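Local coordinates for protein peroxin 22 (Pichia angusta, PDB 5NKZ) that forms a complex through its soluble domain with the ubiquitin-conjugating enzyme Pex4p and is probably involved in peroxisome biogenesis, at residues 94-105 and 120-130. Residues are numbered along the deposited sequence; the frame is centred on the assembly and turned at random.
Sequences LKQLSSNINLIT and HLDKFLTNVHE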
ATOM      1  N   LEU C  94     -12.905   5.188  -1.981  0.50 72.29           N
ATOM      2  CA  LEU C  94     -13.868   4.184  -1.555  0.50 73.64           C
ATOM      3  C   LEU C  94     -13.563   2.837  -2.201  0.50 74.22           C
ATOM      4  O   LEU C  94     -13.502   1.807  -1.514  0.50 74.62           O
ATOM      5  CB  LEU C  94     -15.294   4.614  -1.911  0.50 76.30           C
ATOM      6  CG  LEU C  94     -15.896   5.739  -1.071  0.50 76.12           C
ATOM      7  CD1 LEU C  94     -17.293   6.123  -1.537  0.50 78.34           C
ATOM      8  CD2 LEU C  94     -15.913   5.301   0.384  0.50 76.11           C
ATOM      9  N   LYS C  95     -13.361   2.870  -3.521  1.00 74.25           N
ATOM     10  CA  LYS C  95     -13.051   1.673  -4.327  1.00 73.09           C
ATOM     11  C   LYS C  95     -11.731   1.064  -3.965  1.00 69.05           C
ATOM     12  O   LYS C  95     -11.607  -0.142  -3.972  1.00 68.70           O
ATOM     13  CB  LYS C  95     -13.055   1.997  -5.813  1.00 76.58           C
ATOM     14  CG  LYS C  95     -14.451   2.237  -6.367  1.00 80.93           C
ATOM     15  CD  LYS C  95     -14.510   3.249  -7.502  1.00 83.42           C
ATOM     16  CE  LYS C  95     -13.653   2.850  -8.683  1.00 87.62           C
ATOM     17  NZ  LYS C  95     -14.249   1.729  -9.452  1.00 92.81           N
ATOM     18  N   GLN C  96     -10.750   1.890  -3.620  1.00 65.72           N
ATOM     19  CA  GLN C  96      -9.484   1.352  -3.143  1.00 65.26           C
ATOM     20  C   GLN C  96      -9.692   0.688  -1.804  1.00 67.30           C
ATOM     21  O   GLN C  96      -9.163  -0.410  -1.627  1.00 67.93           O
ATOM     22  CB  GLN C  96      -8.373   2.402  -3.060  1.00 62.33           C
ATOM     23  CG  GLN C  96      -7.080   1.953  -2.361  1.00 60.97           C
ATOM     24  CD  GLN C  96      -6.537   0.620  -2.811  1.00 61.89           C
ATOM     25  OE1 GLN C  96      -6.497   0.338  -3.993  1.00 66.01           O
ATOM     26  NE2 GLN C  96      -6.100  -0.202  -1.869  1.00 61.40           N
ATOM     27  N   LEU C  97     -10.450   1.326  -0.881  1.00 67.34           N
ATOM     28  CA  LEU C  97     -10.639   0.781   0.479  1.00 67.12           C
ATOM     29  C   LEU C  97     -11.451  -0.492   0.449  1.00 70.04           C
ATOM     30  O   LEU C  97     -11.094  -1.464   1.121  1.00 70.75           O
ATOM     31  CB  LEU C  97     -11.277   1.806   1.457  1.00 67.16           C
ATOM     32  CG  LEU C  97     -10.306   2.843   2.064  1.00 64.62           C
ATOM     33  CD1 LEU C  97     -11.028   4.116   2.466  1.00 62.48           C
ATOM     34  CD2 LEU C  97      -9.519   2.291   3.246  1.00 63.37           C
ATOM     35  N   SER C  98     -12.521  -0.482  -0.351  1.00 73.72           N
ATOM     36  CA  SER C  98     -13.495  -1.588  -0.438  1.00 78.55           C
ATOM     37  C   SER C  98     -14.079  -2.018   0.914  1.00 80.26           C
ATOM     38  O   SER C  98     -14.049  -3.205   1.254  1.00 83.15           O
ATOM     39  CB  SER C  98     -12.891  -2.804  -1.138  1.00 77.96           C
ATOM     40  OG  SER C  98     -12.524  -2.417  -2.423  1.00 78.27           O
ATOM     41  N   SER C  99     -14.622  -1.067   1.669  1.00 86.50           N
ATOM     42  CA  SER C  99     -15.238  -1.427   2.936  1.00 84.52           C
ATOM     43  C   SER C  99     -16.562  -2.158   2.690  1.00 80.93           C
ATOM     44  O   SER C  99     -17.223  -1.959   1.671  1.00 78.37           O
ATOM     45  CB  SER C  99     -15.432  -0.197   3.801  1.00 84.40           C
ATOM     46  OG  SER C  99     -14.183   0.271   4.252  1.00 87.23           O
ATOM     47  N   ASN C 100     -16.907  -3.048   3.617  1.00 80.18           N
ATOM     48  CA  ASN C 100     -18.193  -3.769   3.617  1.00 80.17           C
ATOM     49  C   ASN C 100     -19.401  -2.829   3.593  1.00 79.29           C
ATOM     50  O   ASN C 100     -20.411  -3.163   2.974  1.00 81.28           O
ATOM     51  CB  ASN C 100     -18.338  -4.624   4.873  1.00 81.18           C
ATOM     52  CG  ASN C 100     -17.375  -5.804   4.914  1.00 84.03           C
ATOM     53  OD1 ASN C 100     -16.206  -5.695   4.606  1.00 86.71           O
ATOM     54  ND2 ASN C 100     -17.875  -6.941   5.322  1.00 88.08           N
ATOM     55  N   ILE C 101     -19.314  -1.695   4.310  1.00 77.01           N
ATOM     56  CA  ILE C 101     -20.396  -0.703   4.407  1.00 76.29           C
ATOM     57  C   ILE C 101     -19.899   0.655   3.932  1.00 72.51           C
ATOM     58  O   ILE C 101     -18.805   1.089   4.306  1.00 72.85           O
ATOM     59  CB  ILE C 101     -20.971  -0.610   5.862  1.00 79.34           C
ATOM     60  CG1 ILE C 101     -21.535  -1.984   6.329  1.00 81.67           C
ATOM     61  CG2 ILE C 101     -22.068   0.454   5.965  1.00 78.50           C
ATOM     62  CD1 ILE C 101     -20.984  -2.498   7.654  1.00 82.96           C
ATOM     63  N   ASN C 102     -20.692   1.341   3.132  1.00 70.91           N
ATOM     64  CA  ASN C 102     -20.198   2.562   2.538  1.00 73.99           C
ATOM     65  C   ASN C 102     -21.243   3.615   2.757  1.00 77.31           C
ATOM     66  O   ASN C 102     -22.301   3.559   2.158  1.00 82.62           O
ATOM     67  CB  ASN C 102     -19.817   2.379   1.034  1.00 74.14           C
ATOM     68  CG  ASN C 102     -18.570   1.502   0.826  1.00 74.69           C
ATOM     69  OD1 ASN C 102     -17.426   1.997   0.875  1.00 77.39           O
ATOM     70  ND2 ASN C 102     -18.778   0.208   0.603  1.00 72.11           N
ATOM     71  N   LEU C 103     -20.955   4.541   3.658  1.00 80.30           N
ATOM     72  CA  LEU C 103     -21.870   5.615   4.004  1.00 81.81           C
ATOM     73  C   LEU C 103     -21.425   6.902   3.374  1.00 80.61           C
ATOM     74  O   LEU C 103     -20.314   7.381   3.642  1.00 79.83           O
ATOM     75  CB  LEU C 103     -21.915   5.821   5.503  1.00 83.23           C
ATOM     76  CG  LEU C 103     -22.176   4.575   6.316  1.00 83.93           C
ATOM     77  CD1 LEU C 103     -21.970   4.972   7.772  1.00 84.64           C
ATOM     78  CD2 LEU C 103     -23.576   4.039   6.022  1.00 85.98           C
ATOM     79  N   ILE C 104     -22.330   7.481   2.593  1.00 81.67           N
ATOM     80  CA  ILE C 104     -22.039   8.669   1.809  1.00 86.09           C
ATOM     81  C   ILE C 104     -23.356   9.281   1.342  1.00 86.96           C
ATOM     82  O   ILE C 104     -24.183   8.569   0.755  1.00 88.32           O
ATOM     83  CB  ILE C 104     -21.108   8.295   0.596  1.00 90.82           C
ATOM     84  CG1 ILE C 104     -21.108   9.402  -0.476  1.00 94.98           C
ATOM     85  CG2 ILE C 104     -21.473   6.928  -0.020  1.00 88.39           C
ATOM     86  CD1 ILE C 104     -19.938   9.378  -1.451  1.00 96.70           C
ATOM     87  N   THR C 105     -23.594  10.557   1.623  1.00 89.47           N
ATOM     88  CA  THR C 105     -24.765  11.209   1.028  1.00 92.85           C
ATOM     89  C   THR C 105     -24.263  11.801  -0.267  1.00 91.71           C
ATOM     90  O   THR C 105     -23.504  12.779  -0.251  1.00 91.68           O
ATOM     91  CB  THR C 105     -25.379  12.329   1.885  1.00 95.25           C
ATOM     92  OG1 THR C 105     -24.333  13.172   2.339  1.00 97.61           O
ATOM     93  CG2 THR C 105     -26.112  11.784   3.079  1.00 98.18           C
ATOM     94  N   HIS C 120     -19.256  -1.138  -7.705  1.00107.55           N
ATOM     95  CA  HIS C 120     -18.135  -1.945  -7.124  1.00104.53           C
ATOM     96  C   HIS C 120     -18.271  -2.151  -5.606  1.00102.16           C
ATOM     97  O   HIS C 120     -17.667  -3.078  -5.085  1.00 96.39           O
ATOM     98  CB  HIS C 120     -16.786  -1.250  -7.334  1.00101.99           C
ATOM     99  CG  HIS C 120     -16.376  -1.141  -8.767  1.00101.21           C
ATOM    100  ND1 HIS C 120     -16.759  -0.100  -9.594  1.00 99.57           N
ATOM    101  CD2 HIS C 120     -15.605  -1.953  -9.520  1.00101.62           C
ATOM    102  CE1 HIS C 120     -16.243  -0.282 -10.796  1.00 98.94           C
ATOM    103  NE2 HIS C 120     -15.529  -1.394 -10.775  1.00101.97           N
ATOM    104  N   LEU C 121     -19.024  -1.273  -4.925  1.00103.39           N
ATOM    105  CA  LEU C 121     -19.025  -1.170  -3.448  1.00102.79           C
ATOM    106  C   LEU C 121     -20.167  -1.965  -2.796  1.00101.44           C
ATOM    107  O   LEU C 121     -21.328  -1.829  -3.207  1.00 98.09           O
ATOM    108  CB  LEU C 121     -19.223   0.301  -3.001  1.00103.28           C
ATOM    109  CG  LEU C 121     -18.296   1.510  -3.155  1.00100.69           C
ATOM    110  CD1 LEU C 121     -16.848   1.081  -2.977  1.00103.04           C
ATOM    111  CD2 LEU C 121     -18.532   2.291  -4.449  1.00 98.47           C
ATOM    112  N   ASP C 122     -19.837  -2.754  -1.771  1.00103.31           N
ATOM    113  CA  ASP C 122     -20.809  -3.573  -1.045  1.00104.64           C
ATOM    114  C   ASP C 122     -21.535  -2.625  -0.098  1.00104.40           C
ATOM    115  O   ASP C 122     -20.882  -1.903   0.645  1.00109.25           O
ATOM    116  CB  ASP C 122     -20.166  -4.732  -0.218  1.00106.47           C
ATOM    117  CG  ASP C 122     -18.601  -4.790  -0.291  1.00112.02           C
ATOM    118  OD1 ASP C 122     -17.938  -4.054  -1.077  1.00113.32           O
ATOM    119  OD2 ASP C 122     -18.016  -5.602   0.467  1.00115.07           O
ATOM    120  N   LYS C 123     -22.873  -2.594  -0.163  1.00105.38           N
ATOM    121  CA  LYS C 123     -23.764  -2.019   0.883  1.00 99.77           C
ATOM    122  C   LYS C 123     -23.607  -0.510   1.022  1.00 93.16           C
ATOM    123  O   LYS C 123     -23.258  -0.010   2.090  1.00 91.76           O
ATOM    124  CB  LYS C 123     -23.605  -2.764   2.242  1.00100.76           C
ATOM    125  CG  LYS C 123     -24.393  -4.072   2.347  1.00106.67           C
ATOM    126  CD  LYS C 123     -25.895  -3.842   2.534  1.00110.91           C
ATOM    127  CE  LYS C 123     -26.305  -4.000   3.998  1.00111.69           C
ATOM    128  NZ  LYS C 123     -27.679  -3.494   4.284  1.00112.51           N
ATOM    129  N   PHE C 124     -23.837   0.220  -0.069  1.00 90.11           N
ATOM    130  CA  PHE C 124     -23.813   1.668   0.009  1.00 92.17           C
ATOM    131  C   PHE C 124     -25.098   1.953   0.776  1.00 95.68           C
ATOM    132  O   PHE C 124     -26.080   1.275   0.568  1.00102.53           O
ATOM    133  CB  PHE C 124     -23.739   2.373  -1.377  1.00 93.51           C
ATOM    134  CG  PHE C 124     -25.101   2.804  -1.957  1.00102.41           C
ATOM    135  CD1 PHE C 124     -25.689   4.057  -1.608  1.00104.52           C
ATOM    136  CD2 PHE C 124     -25.838   1.949  -2.840  1.00105.56           C
ATOM    137  CE1 PHE C 124     -26.953   4.432  -2.119  1.00104.91           C
ATOM    138  CE2 PHE C 124     -27.092   2.340  -3.357  1.00104.01           C
ATOM    139  CZ  PHE C 124     -27.650   3.578  -2.995  1.00104.84           C
ATOM    140  N   LEU C 125     -25.080   2.926   1.681  1.00 98.09           N
ATOM    141  CA  LEU C 125     -26.306   3.551   2.158  1.00 96.55           C
ATOM    142  C   LEU C 125     -25.996   5.035   2.388  1.00 96.36           C
ATOM    143  O   LEU C 125     -24.846   5.402   2.731  1.00 92.88           O
ATOM    144  CB  LEU C 125     -26.856   2.876   3.432  1.00 94.29           C
ATOM    145  CG  LEU C 125     -27.924   1.752   3.276  1.00 92.02           C
ATOM    146  CD1 LEU C 125     -28.898   2.050   2.128  1.00 91.31           C
ATOM    147  CD2 LEU C 125     -27.343   0.339   3.174  1.00 88.82           C
ATOM    148  N   THR C 126     -27.022   5.875   2.214  1.00100.77           N
ATOM    149  CA  THR C 126     -26.954   7.291   2.584  1.00105.92           C
ATOM    150  C   THR C 126     -26.444   7.440   4.038  1.00114.26           C
ATOM    151  O   THR C 126     -26.694   6.597   4.918  1.00121.94           O
ATOM    152  CB  THR C 126     -28.283   8.051   2.335  1.00107.50           C
ATOM    153  OG1 THR C 126     -28.105   9.440   2.613  1.00105.77           O
ATOM    154  CG2 THR C 126     -29.501   7.497   3.170  1.00110.50           C
ATOM    155  N   ASN C 127     -25.650   8.476   4.240  1.00115.91           N
ATOM    156  CA  ASN C 127     -24.909   8.663   5.474  1.00116.15           C
ATOM    157  C   ASN C 127     -25.795   8.804   6.736  1.00115.57           C
ATOM    158  O   ASN C 127     -25.351   8.508   7.857  1.00109.67           O
ATOM    159  CB  ASN C 127     -24.008   9.880   5.299  1.00120.05           C
ATOM    160  CG  ASN C 127     -23.438  10.347   6.594  1.00127.48           C
ATOM    161  OD1 ASN C 127     -22.805   9.576   7.311  1.00133.97           O
ATOM    162  ND2 ASN C 127     -23.714  11.599   6.940  1.00132.86           N
ATOM    163  N   VAL C 128     -27.045   9.217   6.532  1.00117.94           N
ATOM    164  CA  VAL C 128     -28.033   9.367   7.611  1.00117.72           C
ATOM    165  C   VAL C 128     -28.205   8.055   8.437  1.00114.84           C
ATOM    166  O   VAL C 128     -28.444   8.094   9.640  1.00111.80           O
ATOM    167  CB  VAL C 128     -29.414   9.874   7.080  1.00117.03           C
ATOM    168  CG1 VAL C 128     -30.253  10.377   8.244  1.00120.20           C
ATOM    169  CG2 VAL C 128     -29.273  10.990   6.024  1.00114.68           C
ATOM    170  N   HIS C 129     -28.029   6.892   7.796  1.00113.26           N
ATOM    171  CA  HIS C 129     -28.145   5.587   8.465  1.00111.37           C
ATOM    172  C   HIS C 129     -26.876   5.122   9.120  1.00103.58           C
ATOM    173  O   HIS C 129     -26.668   3.920   9.315  1.00 99.41           O
ATOM    174  CB  HIS C 129     -28.702   4.521   7.481  1.00116.13           C
ATOM    175  CG  HIS C 129     -30.167   4.713   7.181  1.00118.82           C
ATOM    176  ND1 HIS C 129     -31.164   4.384   8.084  1.00117.73           N
ATOM    177  CD2 HIS C 129     -30.793   5.274   6.116  1.00119.88           C
ATOM    178  CE1 HIS C 129     -32.337   4.718   7.579  1.00120.61           C
ATOM    179  NE2 HIS C 129     -32.139   5.260   6.389  1.00123.77           N
ATOM    180  N   GLU C 130     -26.053   6.065   9.549  1.00100.42           N
ATOM    181  CA  GLU C 130     -24.946   5.763  10.438  1.00100.23           C
ATOM    182  C   GLU C 130     -25.329   4.788  11.592  1.00 98.01           C
ATOM    183  O   GLU C 130     -24.723   3.745  11.782  1.00 90.29           O
ATOM    184  CB  GLU C 130     -24.392   7.080  11.005  1.00103.50           C
ATOM    185  CG  GLU C 130     -23.406   6.916  12.162  1.00108.71           C
ATOM    186  CD  GLU C 130     -22.310   5.905  11.841  1.00113.58           C
ATOM    187  OE1 GLU C 130     -21.780   6.082  10.710  1.00118.76           O
ATOM    188  OE2 GLU C 130     -22.048   4.922  12.642  1.00114.05           O
TER
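N102 and F124 pair as neighbours in parallel strands, and N102 carries most of the polar contact. Its backbone grips residues before and after F124: N102 N donates to K123 O (3.1 Å, N-H...O 162°), while N102 O accepts from L125 N. One residue pair on, I104 N reaches L125 O at 3.3 Å, which continues the parallel ladder, and the CA-H of L103 points at the same L125 O.

The side chain of N102 can be followed outward. CB lies against F124 CA at 4.2 Å. With CG anti to the carbonyl carbon (chi1 -69°), the amide crosses the L121 side chain at about a right angle, CG resting on L121 CG and OD1 facing L121 CD1. At the tip ND2 makes two bonds: D122 O lies in the amide plane at 3.0 Å, whereas S99 O, in its own segment, is 31° out of it. This buried amide thus ties the loop after helix 87-97 to the approach to strand 124-125. L121 CD1 goes on to meet the helix backbone at K95 N (4.0 Å), and K95 NZ lies over one face of the H120 ring.

Strand 101-103 has strand 124-125, the edge of the parallel sheet within this chain, along one flank and strand 32-36 along the other, where I101 and L103 share backbone hydrogen bonds with S33; helix 87-97 leads into it, L97 packing on T56 and I58 of strand 55-59.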